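Side-chain contacts in MexT protein (Pseudomonas aeruginosa, PDB 6L33), which activates transcription of the MexEF-OprN efflux pump genes as a LysR-type regulator, present here as its regulatory domain without the probable DNA-binding part: residues V41-Y46 with Q136-G141; D98-P103 with E119-F124; G111-F116 with R128-A133; L181-R186 with S200-F205. One frame throughout, in Å; residues are numbered along the deposited sequence.

In the fold
The regulatory domain has two lobes, each built on a mixed sheet, and interaction 1 lies between them, about 6 Å from the centre of the chain. Interactions 2 and 3 belong to the second lobe; their centres are 11 Å apart and they touch. Interaction 2 uses helix 116-123, interaction 3 its start and strand 129-134, which follows that helix. Their segments alternate along the chain, nested inside the long loop closed by interaction 1. Interaction 4 comes last and sits in the first lobe, its centre 35 Å from that of interaction 2. Interactions 1 and 3 both touch the second subunit, whereas interactions 2 and 4 each lie within one lobe and no other chain touches their segments.

Interaction 1 of 4, residues V41-Y46 with Q136-G141; sequences VRRANY and QFNGLG. With SO4 (sulfate ion), chain E.
A first torsion of 168° swings CG of Arg-43 away from its own amide nitrogen, and two later bends bring the guanidinium up to Gln-136, whose CG is tucked between its backbone N and carbonyl carbon and whose chain runs out straight. Arg-43 NH1 donates a weak hydrogen bond of 3.3 Å to Gln-136 OE1, with an N-H...O angle of 159°. The amide oxygen meets the guanidinium at its edge, in plane, although the two flat groups are turned 64° apart. NH1 also lies 3.6 Å from CB of Gln-136. The contact bridges the two lobes of a LysR regulatory domain, which has the periplasmic-binding-protein fold: strand 38-43 belongs to the first lobe, and Gln-136, just ahead of the type II turn that leads into helix 140-144, to the second. The stronger partner of Arg-43 lies across the dimer interface, where NH2 is hydrogen-bonded to OE1 of Gln-136 of the second subunit. A sulfate ion, probably from the crystallisation liquor, takes three bonds from this chain, Arg-42 NE to O3 (2.9 Å), Arg-42 NH2 to O1 (2.8 Å) and Arg-43 N to O3 (2.9 Å), and a fourth from Arg-43 NH1 of the second subunit.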
# COMPACT_ATOMS: atom_id res chain seq x y z
N VAL B 41 12.07 -3.40 -1.13
CA VAL B 41 11.13 -3.45 -0.02
C VAL B 41 9.83 -4.06 -0.52
O VAL B 41 9.23 -3.56 -1.48
CB VAL B 41 10.89 -2.06 0.59
CG1 VAL B 41 9.96 -2.16 1.79
CG2 VAL B 41 12.20 -1.40 0.98
N ARG B 42 9.39 -5.13 0.13
CA ARG B 42 8.11 -5.76 -0.15
C ARG B 42 7.12 -5.40 0.95
O ARG B 42 7.50 -5.20 2.11
CB ARG B 42 8.25 -7.28 -0.25
CG ARG B 42 9.34 -7.75 -1.20
CD ARG B 42 9.07 -7.32 -2.64
NE ARG B 42 7.70 -7.64 -3.05
CZ ARG B 42 7.30 -8.85 -3.44
NH1 ARG B 42 8.16 -9.86 -3.48
NH2 ARG B 42 6.03 -9.04 -3.79
N ARG B 43 5.84 -5.32 0.58
CA ARG B 43 4.79 -5.06 1.55
C ARG B 43 4.58 -6.27 2.44
O ARG B 43 4.51 -7.41 1.96
CB ARG B 43 3.48 -4.70 0.83
CG ARG B 43 2.25 -4.67 1.73
CD ARG B 43 2.30 -3.53 2.74
NE ARG B 43 2.48 -2.23 2.09
CZ ARG B 43 1.49 -1.52 1.54
NH1 ARG B 43 0.25 -1.99 1.56
NH2 ARG B 43 1.75 -0.35 0.98
N ALA B 44 4.48 -6.04 3.75
CA ALA B 44 4.34 -7.12 4.72
C ALA B 44 3.21 -6.82 5.69
O ALA B 44 2.98 -5.67 6.06
CB ALA B 44 5.64 -7.34 5.51
N ASN B 45 2.50 -7.88 6.08
CA ASN B 45 1.50 -7.82 7.14
C ASN B 45 1.53 -9.15 7.87
O ASN B 45 2.23 -10.08 7.47
CB ASN B 45 0.10 -7.50 6.58
CG ASN B 45 -0.38 -8.52 5.56
OD1 ASN B 45 -0.73 -9.65 5.91
ND2 ASN B 45 -0.40 -8.13 4.29
N TYR B 46 0.77 -9.25 8.97
CA TYR B 46 0.89 -10.45 9.79
C TYR B 46 0.37 -11.70 9.10
O TYR B 46 0.67 -12.81 9.56
CB TYR B 46 0.20 -10.26 11.15
CG TYR B 46 -1.31 -10.12 11.11
CD1 TYR B 46 -2.13 -11.24 11.02
CD2 TYR B 46 -1.91 -8.87 11.20
CE1 TYR B 46 -3.50 -11.12 11.00
CE2 TYR B 46 -3.29 -8.74 11.17
CZ TYR B 46 -4.08 -9.87 11.07
OH TYR B 46 -5.44 -9.74 11.05
N GLN B 136 -4.56 -1.59 3.75
CA GLN B 136 -3.40 -0.91 4.31
C GLN B 136 -3.86 0.17 5.27
O GLN B 136 -5.05 0.51 5.34
CB GLN B 136 -2.53 -0.30 3.21
CG GLN B 136 -3.17 0.90 2.54
CD GLN B 136 -2.50 1.26 1.23
OE1 GLN B 136 -1.83 0.42 0.62
NE2 GLN B 136 -2.67 2.50 0.79
N PHE B 137 -2.90 0.73 6.00
CA PHE B 137 -3.16 1.78 6.98
C PHE B 137 -3.11 3.17 6.36
O PHE B 137 -4.02 3.98 6.60
CB PHE B 137 -2.15 1.68 8.13
CG PHE B 137 -2.38 0.50 9.02
CD1 PHE B 137 -3.49 0.44 9.84
CD2 PHE B 137 -1.48 -0.56 9.04
CE1 PHE B 137 -3.71 -0.65 10.66
CE2 PHE B 137 -1.69 -1.65 9.86
CZ PHE B 137 -2.81 -1.70 10.68
N ASN B 138 -2.08 3.47 5.57
CA ASN B 138 -1.92 4.83 5.06
C ASN B 138 -3.05 5.18 4.10
O ASN B 138 -3.58 4.33 3.38
CB ASN B 138 -0.57 4.99 4.37
CG ASN B 138 -0.33 3.96 3.27
OD1 ASN B 138 -1.01 3.97 2.24
ND2 ASN B 138 0.64 3.09 3.48
N GLY B 139 -3.42 6.47 4.10
CA GLY B 139 -4.55 6.95 3.33
C GLY B 139 -5.89 6.79 4.00
O GLY B 139 -6.89 7.29 3.47
N LEU B 140 -5.95 6.11 5.15
CA LEU B 140 -7.23 5.86 5.82
C LEU B 140 -7.92 7.15 6.23
O LEU B 140 -9.16 7.22 6.23
CB LEU B 140 -7.00 4.97 7.04
CG LEU B 140 -8.19 4.20 7.61
CD1 LEU B 140 -8.89 3.42 6.52
CD2 LEU B 140 -7.71 3.28 8.72
N GLY B 141 -7.16 8.19 6.57
CA GLY B 141 -7.76 9.46 6.94
C GLY B 141 -8.51 10.12 5.80
O GLY B 141 -9.53 10.78 6.02
S SO4 E . 4.47 -5.68 -3.21
O1 SO4 E . 4.37 -6.82 -4.11
O2 SO4 E . 3.20 -5.48 -2.52
O3 SO4 E . 5.52 -5.92 -2.23
O4 SO4 E . 4.79 -4.48 -3.97

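Interaction 2 of 4, residues D98-P103 with E119-F124; sequences DYCARP and EELEKF
Leu-121 turns both methyls to the sulfur of Cys-100: CD1 of the leucine lies 4.1 Å from SG of the cysteine, and CD2 4.3 Å from the same atom. CD1 alone also reaches CE2 of Tyr-99, at 4.3 Å, arriving at the edge of the ring, near its plane. The contact is thus apolar, with no hydrogen bond across it. Leu-121 gets there with CG beside its backbone N (chi1 -72°). The nearest CA atoms are those of Cys-100 and Leu-121, 8.9 Å apart, and the contact between the helices is made by side chains. One shell out, Tyr-99 is fixed at several points. Its hydroxyl is hydrogen-bonded to Thr-152 OG1, and its ring makes edge-to-face contacts with both His-104 and Phe-174. Leu-121 CD1 also rests on the aliphatic part of Arg-128, at 4.2 Å from CG. The contact joins the end of helix 96-101, just before strand 103-107, to helix 116-123, which links that strand to the parallel strand 129-134 in a beta-alpha-beta crossover of the second lobe, as in periplasmic-binding-protein folds.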
# COMPACT_ATOMS: atom_id res chain seq x y z
N ASP B 98 -22.06 3.86 21.40
CA ASP B 98 -21.70 4.65 20.22
C ASP B 98 -20.88 3.84 19.24
O ASP B 98 -21.11 3.88 18.03
CB ASP B 98 -20.92 5.90 20.63
CG ASP B 98 -21.69 6.82 21.56
OD1 ASP B 98 -22.93 6.75 21.59
OD2 ASP B 98 -21.03 7.62 22.26
N TYR B 99 -19.90 3.09 19.76
CA TYR B 99 -19.00 2.33 18.91
C TYR B 99 -19.76 1.30 18.09
O TYR B 99 -19.57 1.18 16.87
CB TYR B 99 -17.93 1.65 19.77
CG TYR B 99 -16.86 0.93 19.00
CD1 TYR B 99 -15.70 1.59 18.60
CD2 TYR B 99 -16.99 -0.42 18.69
CE1 TYR B 99 -14.72 0.93 17.90
CE2 TYR B 99 -16.01 -1.08 17.99
CZ TYR B 99 -14.87 -0.41 17.60
OH TYR B 99 -13.89 -1.07 16.90
N CYS B 100 -20.65 0.55 18.75
CA CYS B 100 -21.38 -0.52 18.08
C CYS B 100 -22.42 0.01 17.09
O CYS B 100 -22.84 -0.73 16.20
CB CYS B 100 -22.07 -1.40 19.12
SG CYS B 100 -20.95 -2.58 19.91
N ALA B 101 -22.83 1.27 17.23
CA ALA B 101 -23.86 1.84 16.36
C ALA B 101 -23.29 2.53 15.13
O ALA B 101 -24.01 2.70 14.14
CB ALA B 101 -24.72 2.84 17.14
N ARG B 102 -22.04 2.94 15.16
CA ARG B 102 -21.49 3.65 14.02
C ARG B 102 -20.91 2.68 13.01
O ARG B 102 -20.66 1.52 13.33
CB ARG B 102 -20.45 4.66 14.50
CG ARG B 102 -21.10 5.88 15.13
CD ARG B 102 -20.11 6.84 15.75
NE ARG B 102 -19.21 7.41 14.75
CZ ARG B 102 -18.57 8.56 14.91
NH1 ARG B 102 -17.76 9.01 13.96
NH2 ARG B 102 -18.74 9.27 16.02
N PRO B 103 -20.73 3.11 11.76
CA PRO B 103 -20.12 2.23 10.76
C PRO B 103 -18.60 2.21 10.90
O PRO B 103 -17.98 3.16 11.39
CB PRO B 103 -20.54 2.86 9.43
CG PRO B 103 -20.67 4.31 9.75
CD PRO B 103 -21.20 4.37 11.16
N GLU B 119 -14.71 -10.52 16.68
CA GLU B 119 -14.59 -11.73 17.49
C GLU B 119 -14.77 -11.41 18.97
O GLU B 119 -15.45 -12.15 19.69
CB GLU B 119 -13.23 -12.39 17.22
CG GLU B 119 -12.98 -13.68 17.98
CD GLU B 119 -11.62 -14.28 17.65
OE1 GLU B 119 -11.25 -14.29 16.45
OE2 GLU B 119 -10.92 -14.73 18.58
N GLU B 120 -14.18 -10.31 19.43
CA GLU B 120 -14.29 -9.95 20.84
C GLU B 120 -15.69 -9.46 21.19
O GLU B 120 -16.23 -9.82 22.25
CB GLU B 120 -13.25 -8.88 21.19
CG GLU B 120 -13.22 -8.48 22.66
CD GLU B 120 -12.77 -9.61 23.58
OE1 GLU B 120 -12.96 -9.47 24.81
OE2 GLU B 120 -12.23 -10.62 23.09
N LEU B 121 -16.30 -8.65 20.32
CA LEU B 121 -17.65 -8.17 20.59
C LEU B 121 -18.65 -9.31 20.63
O LEU B 121 -19.61 -9.29 21.42
CB LEU B 121 -18.06 -7.14 19.53
CG LEU B 121 -17.39 -5.77 19.60
CD1 LEU B 121 -17.88 -4.88 18.46
CD2 LEU B 121 -17.64 -5.11 20.95
N GLU B 122 -18.46 -10.33 19.78
CA GLU B 122 -19.37 -11.47 19.76
C GLU B 122 -19.39 -12.20 21.09
O GLU B 122 -20.43 -12.74 21.49
CB GLU B 122 -18.97 -12.43 18.63
CG GLU B 122 -19.97 -13.55 18.38
CD GLU B 122 -19.74 -14.76 19.26
OE1 GLU B 122 -18.62 -14.90 19.81
OE2 GLU B 122 -20.68 -15.57 19.42
N LYS B 123 -18.25 -12.25 21.79
CA LYS B 123 -18.20 -12.92 23.08
C LYS B 123 -19.21 -12.34 24.06
O LYS B 123 -19.74 -13.07 24.91
CB LYS B 123 -16.79 -12.82 23.66
CG LYS B 123 -15.75 -13.57 22.85
CD LYS B 123 -14.35 -13.30 23.35
CE LYS B 123 -13.33 -14.00 22.48
NZ LYS B 123 -13.73 -15.42 22.25
N PHE B 124 -19.51 -11.05 23.94
CA PHE B 124 -20.43 -10.37 24.83
C PHE B 124 -21.79 -10.12 24.19
O PHE B 124 -22.57 -9.33 24.72
CB PHE B 124 -19.82 -9.06 25.30
CG PHE B 124 -18.57 -9.24 26.12
CD1 PHE B 124 -18.64 -9.42 27.49
CD2 PHE B 124 -17.32 -9.24 25.51
CE1 PHE B 124 -17.50 -9.59 28.24
CE2 PHE B 124 -16.17 -9.41 26.26
CZ PHE B 124 -16.26 -9.59 27.63

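Interaction 3 of 4, residues G111-F116 with R128-A133; sequences GDLSGF and RKVVLA. With SO4 (sulfate ion), chain G.
Leu-113 and Ala-133 have their CA atoms 6.4 Å apart where the irregular segment 111-116 passes strand 129-134, and no hydrogen bond joins the two. Leu-113 touches Val-130 twice. Its carbonyl O lies 3.4 Å from CG2 of the valine, while its CD2 methyl reaches CG1 at 4.0 Å. That same CD2 sits 4.2 Å from CB of Ala-133, bridging the two residues that point at the loop; Val-40 of the second subunit packs on both Leu-113 and Ala-133. Farther along, the loop turns into helix 116-123 at Gly-115, the N-cap. Phe-116 N donates to O1 of a sulfate ion (3.0 Å, 163°), and Val-117 N binds the ion too. With no side chain on Gly-115, O1 can settle 3.6 Å from its CA. Arg-128 NH2 stays 3.8 Å from sulfate O2; its NE makes a salt bridge to Asp-118, whose carboxylate also accepts from Gly-115 N, the half of a capping box that a glycine N-cap can still make. The sulfate probably came from the crystallisation liquor, but two backbone N-H groups at a helix start, with an arginine nearby, would probably favour an anion.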
# COMPACT_ATOMS: atom_id res chain seq x y z
N GLY B 111 -9.30 -9.34 2.61
CA GLY B 111 -10.66 -9.15 2.14
C GLY B 111 -11.75 -9.62 3.07
O GLY B 111 -12.91 -9.66 2.66
N ASP B 112 -11.43 -9.97 4.31
CA ASP B 112 -12.47 -10.34 5.26
C ASP B 112 -13.22 -9.09 5.73
O ASP B 112 -12.63 -8.02 5.90
CB ASP B 112 -11.87 -11.07 6.46
CG ASP B 112 -12.87 -11.97 7.15
OD1 ASP B 112 -14.05 -11.98 6.75
OD2 ASP B 112 -12.48 -12.68 8.11
N LEU B 113 -14.52 -9.23 5.93
CA LEU B 113 -15.34 -8.14 6.44
C LEU B 113 -15.46 -8.14 7.96
O LEU B 113 -16.10 -7.25 8.52
CB LEU B 113 -16.73 -8.18 5.81
CG LEU B 113 -16.82 -7.43 4.47
CD1 LEU B 113 -18.22 -7.53 3.89
CD2 LEU B 113 -16.42 -5.98 4.66
N SER B 114 -14.88 -9.13 8.63
CA SER B 114 -14.86 -9.16 10.09
C SER B 114 -13.43 -9.34 10.57
O SER B 114 -12.56 -9.82 9.84
CB SER B 114 -15.76 -10.28 10.64
OG SER B 114 -17.08 -10.16 10.14
N GLY B 115 -13.19 -8.92 11.80
CA GLY B 115 -11.87 -9.00 12.38
C GLY B 115 -11.88 -9.43 13.83
O GLY B 115 -12.87 -9.98 14.31
N PHE B 116 -10.77 -9.20 14.52
CA PHE B 116 -10.67 -9.60 15.92
C PHE B 116 -11.61 -8.79 16.81
O PHE B 116 -12.13 -9.32 17.79
CB PHE B 116 -9.23 -9.47 16.40
CG PHE B 116 -8.31 -10.51 15.83
CD1 PHE B 116 -8.41 -11.84 16.23
CD2 PHE B 116 -7.35 -10.17 14.89
CE1 PHE B 116 -7.57 -12.80 15.70
CE2 PHE B 116 -6.51 -11.13 14.36
CZ PHE B 116 -6.61 -12.44 14.77
N ARG B 128 -21.11 -5.07 15.27
CA ARG B 128 -20.92 -3.80 14.59
C ARG B 128 -21.06 -4.03 13.10
O ARG B 128 -20.99 -5.17 12.61
CB ARG B 128 -19.54 -3.20 14.91
CG ARG B 128 -18.39 -4.03 14.37
CD ARG B 128 -17.03 -3.39 14.59
NE ARG B 128 -15.97 -4.15 13.94
CZ ARG B 128 -14.74 -3.71 13.73
NH1 ARG B 128 -14.39 -2.49 14.14
NH2 ARG B 128 -13.85 -4.48 13.12
N LYS B 129 -21.25 -2.94 12.36
CA LYS B 129 -21.39 -3.00 10.91
C LYS B 129 -20.13 -2.43 10.27
O LYS B 129 -19.81 -1.25 10.46
CB LYS B 129 -22.63 -2.25 10.44
CG LYS B 129 -22.90 -2.36 8.94
CD LYS B 129 -22.83 -3.81 8.46
CE LYS B 129 -24.06 -4.21 7.66
NZ LYS B 129 -23.70 -4.97 6.43
N VAL B 130 -19.43 -3.26 9.51
CA VAL B 130 -18.28 -2.82 8.73
C VAL B 130 -18.77 -2.46 7.34
O VAL B 130 -19.46 -3.25 6.69
CB VAL B 130 -17.20 -3.91 8.67
CG1 VAL B 130 -16.05 -3.48 7.76
CG2 VAL B 130 -16.69 -4.23 10.07
N VAL B 131 -18.44 -1.25 6.89
CA VAL B 131 -18.84 -0.78 5.56
C VAL B 131 -17.68 -0.70 4.59
O VAL B 131 -17.91 -0.50 3.39
CB VAL B 131 -19.55 0.59 5.63
CG1 VAL B 131 -20.81 0.51 6.47
CG2 VAL B 131 -18.59 1.65 6.18
N LEU B 132 -16.45 -0.84 5.07
CA LEU B 132 -15.27 -0.63 4.23
C LEU B 132 -14.14 -1.50 4.75
O LEU B 132 -13.83 -1.47 5.95
CB LEU B 132 -14.86 0.84 4.22
CG LEU B 132 -13.70 1.19 3.29
CD1 LEU B 132 -14.15 1.13 1.84
CD2 LEU B 132 -13.13 2.56 3.63
N ALA B 133 -13.53 -2.26 3.86
CA ALA B 133 -12.33 -3.03 4.17
C ALA B 133 -11.22 -2.55 3.24
O ALA B 133 -11.37 -2.60 2.02
CB ALA B 133 -12.58 -4.53 4.00
S SO4 G . -9.06 -5.99 13.77
O1 SO4 G . -8.78 -7.31 13.22
O2 SO4 G . -10.48 -5.87 14.06
O3 SO4 G . -8.29 -5.80 15.00
O4 SO4 G . -8.68 -4.97 12.80

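Interaction 4 of 4, residues L181-R186 with S200-F205; sequences LSMAWR and SRISMF
Strand 181-186 is an inner strand of the first-lobe sheet, and helix 193-203, which follows it in the chain, packs back on that sheet; Met-183 makes the contact from the strand side. Modelled as selenomethionine, it points at the helix and stays extended through its first two torsions (chi1 176°), until a bend at the last one (chi3 -47°) turns the terminal methyl between two helix residues. CE lies 3.6 Å from CG2 of Ile-202, and the two side chains cross obliquely. The other neighbour is polar: CE approaches OG of Ser-203 to 3.2 Å, with SE at 3.9 Å from the same oxygen. This is a close van der Waals approach. The serine hydroxyl is satisfied and positioned within its own helix by a hydrogen bond to the carbonyl O of Arg-199. CG2 is the branch of Ile-202 that touches CE, and the isoleucine also packs on Leu-26 of helix 18-33 and Val-62 of strand 60-62. Met-183 in turn touches Val-60 and Val-77 of the strands on either side of its own. Two residues along the strand, the ring of Trp-185 makes a cation-pi contact with Arg-199, a second link between strand and helix. A sheet residue packing on a helix laid over the sheet is characteristic of the layered alpha/beta lobe of the periplasmic-binding-protein fold.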
# COMPACT_ATOMS: atom_id res chain seq x y z
N LEU B 181 4.70 -5.08 17.05
CA LEU B 181 5.63 -4.86 15.95
C LEU B 181 6.88 -5.69 16.21
O LEU B 181 7.46 -5.63 17.30
CB LEU B 181 6.00 -3.38 15.82
CG LEU B 181 5.15 -2.47 14.93
CD1 LEU B 181 5.75 -1.07 14.87
CD2 LEU B 181 5.00 -3.05 13.53
N SER B 182 7.29 -6.48 15.22
CA SER B 182 8.41 -7.40 15.38
C SER B 182 9.41 -7.21 14.26
O SER B 182 9.07 -6.76 13.16
CB SER B 182 7.95 -8.86 15.39
OG SER B 182 7.33 -9.22 16.61
N MSE B 183 10.66 -7.56 14.54
CA MSE B 183 11.62 -7.86 13.49
C MSE B 183 11.76 -9.36 13.45
O MSE B 183 12.07 -9.98 14.47
CB MSE B 183 12.98 -7.19 13.73
CG MSE B 183 14.00 -7.60 12.68
SE MSE B 183 15.76 -6.80 12.89
CE MSE B 183 15.23 -4.95 13.17
N ALA B 184 11.53 -9.95 12.29
CA ALA B 184 11.55 -11.40 12.15
C ALA B 184 12.40 -11.79 10.96
O ALA B 184 12.36 -11.14 9.91
CB ALA B 184 10.14 -11.97 12.00
N TRP B 185 13.18 -12.85 11.13
CA TRP B 185 14.02 -13.36 10.06
C TRP B 185 14.10 -14.88 10.20
O TRP B 185 13.71 -15.45 11.22
CB TRP B 185 15.42 -12.72 10.08
CG TRP B 185 16.22 -12.99 11.32
CD1 TRP B 185 17.18 -13.94 11.47
CD2 TRP B 185 16.13 -12.30 12.57
NE1 TRP B 185 17.70 -13.89 12.74
CE2 TRP B 185 17.08 -12.88 13.44
CE3 TRP B 185 15.36 -11.23 13.04
CZ2 TRP B 185 17.26 -12.45 14.75
CZ3 TRP B 185 15.54 -10.80 14.35
CH2 TRP B 185 16.49 -11.41 15.19
N ARG B 186 14.60 -15.51 9.15
CA ARG B 186 14.65 -16.96 9.07
C ARG B 186 15.90 -17.49 9.78
O ARG B 186 16.95 -16.85 9.77
CB ARG B 186 14.65 -17.40 7.61
CG ARG B 186 15.75 -16.76 6.80
CD ARG B 186 15.33 -15.43 6.18
NE ARG B 186 14.33 -15.59 5.14
CZ ARG B 186 14.51 -16.26 4.01
NH1 ARG B 186 15.68 -16.84 3.74
NH2 ARG B 186 13.53 -16.35 3.13
N SER B 200 21.29 -5.36 11.94
CA SER B 200 21.84 -4.40 12.89
C SER B 200 21.65 -2.97 12.39
O SER B 200 21.52 -2.05 13.20
CB SER B 200 23.31 -4.69 13.16
OG SER B 200 24.10 -4.49 12.00
N ARG B 201 21.61 -2.77 11.07
CA ARG B 201 21.37 -1.44 10.54
C ARG B 201 19.90 -1.04 10.67
O ARG B 201 19.60 0.13 10.92
CB ARG B 201 21.82 -1.36 9.08
CG ARG B 201 23.22 -0.78 8.89
CD ARG B 201 24.25 -1.54 9.71
NE ARG B 201 25.57 -0.91 9.72
CZ ARG B 201 26.61 -1.37 10.40
NH1 ARG B 201 26.50 -2.47 11.12
NH2 ARG B 201 27.77 -0.73 10.35
N ILE B 202 18.98 -1.99 10.50
CA ILE B 202 17.57 -1.69 10.74
C ILE B 202 17.34 -1.34 12.20
O ILE B 202 16.61 -0.40 12.53
CB ILE B 202 16.68 -2.87 10.30
CG1 ILE B 202 16.90 -3.22 8.83
CG2 ILE B 202 15.21 -2.53 10.55
CD1 ILE B 202 15.99 -2.49 7.89
N SER B 203 17.95 -2.11 13.11
CA SER B 203 17.74 -1.89 14.54
C SER B 203 18.30 -0.55 15.00
O SER B 203 17.88 -0.05 16.05
CB SER B 203 18.38 -3.02 15.34
OG SER B 203 17.85 -4.28 14.95
N MSE B 204 19.21 0.04 14.24
CA MSE B 204 19.80 1.33 14.58
C MSE B 204 18.76 2.45 14.45
O MSE B 204 18.97 3.56 14.94
CB MSE B 204 21.00 1.60 13.68
CG MSE B 204 21.86 2.79 14.08
SE MSE B 204 23.03 3.35 12.62
CE MSE B 204 23.50 1.59 11.92
N PHE B 205 17.64 2.16 13.79
CA PHE B 205 16.61 3.15 13.54
C PHE B 205 15.25 2.79 14.13
O PHE B 205 14.31 3.59 14.02
CB PHE B 205 16.46 3.39 12.03
CG PHE B 205 17.69 3.99 11.41
CD1 PHE B 205 17.96 5.35 11.55
CD2 PHE B 205 18.58 3.21 10.69
CE1 PHE B 205 19.09 5.90 10.98
CE2 PHE B 205 19.71 3.76 10.12
CZ PHE B 205 19.96 5.11 10.26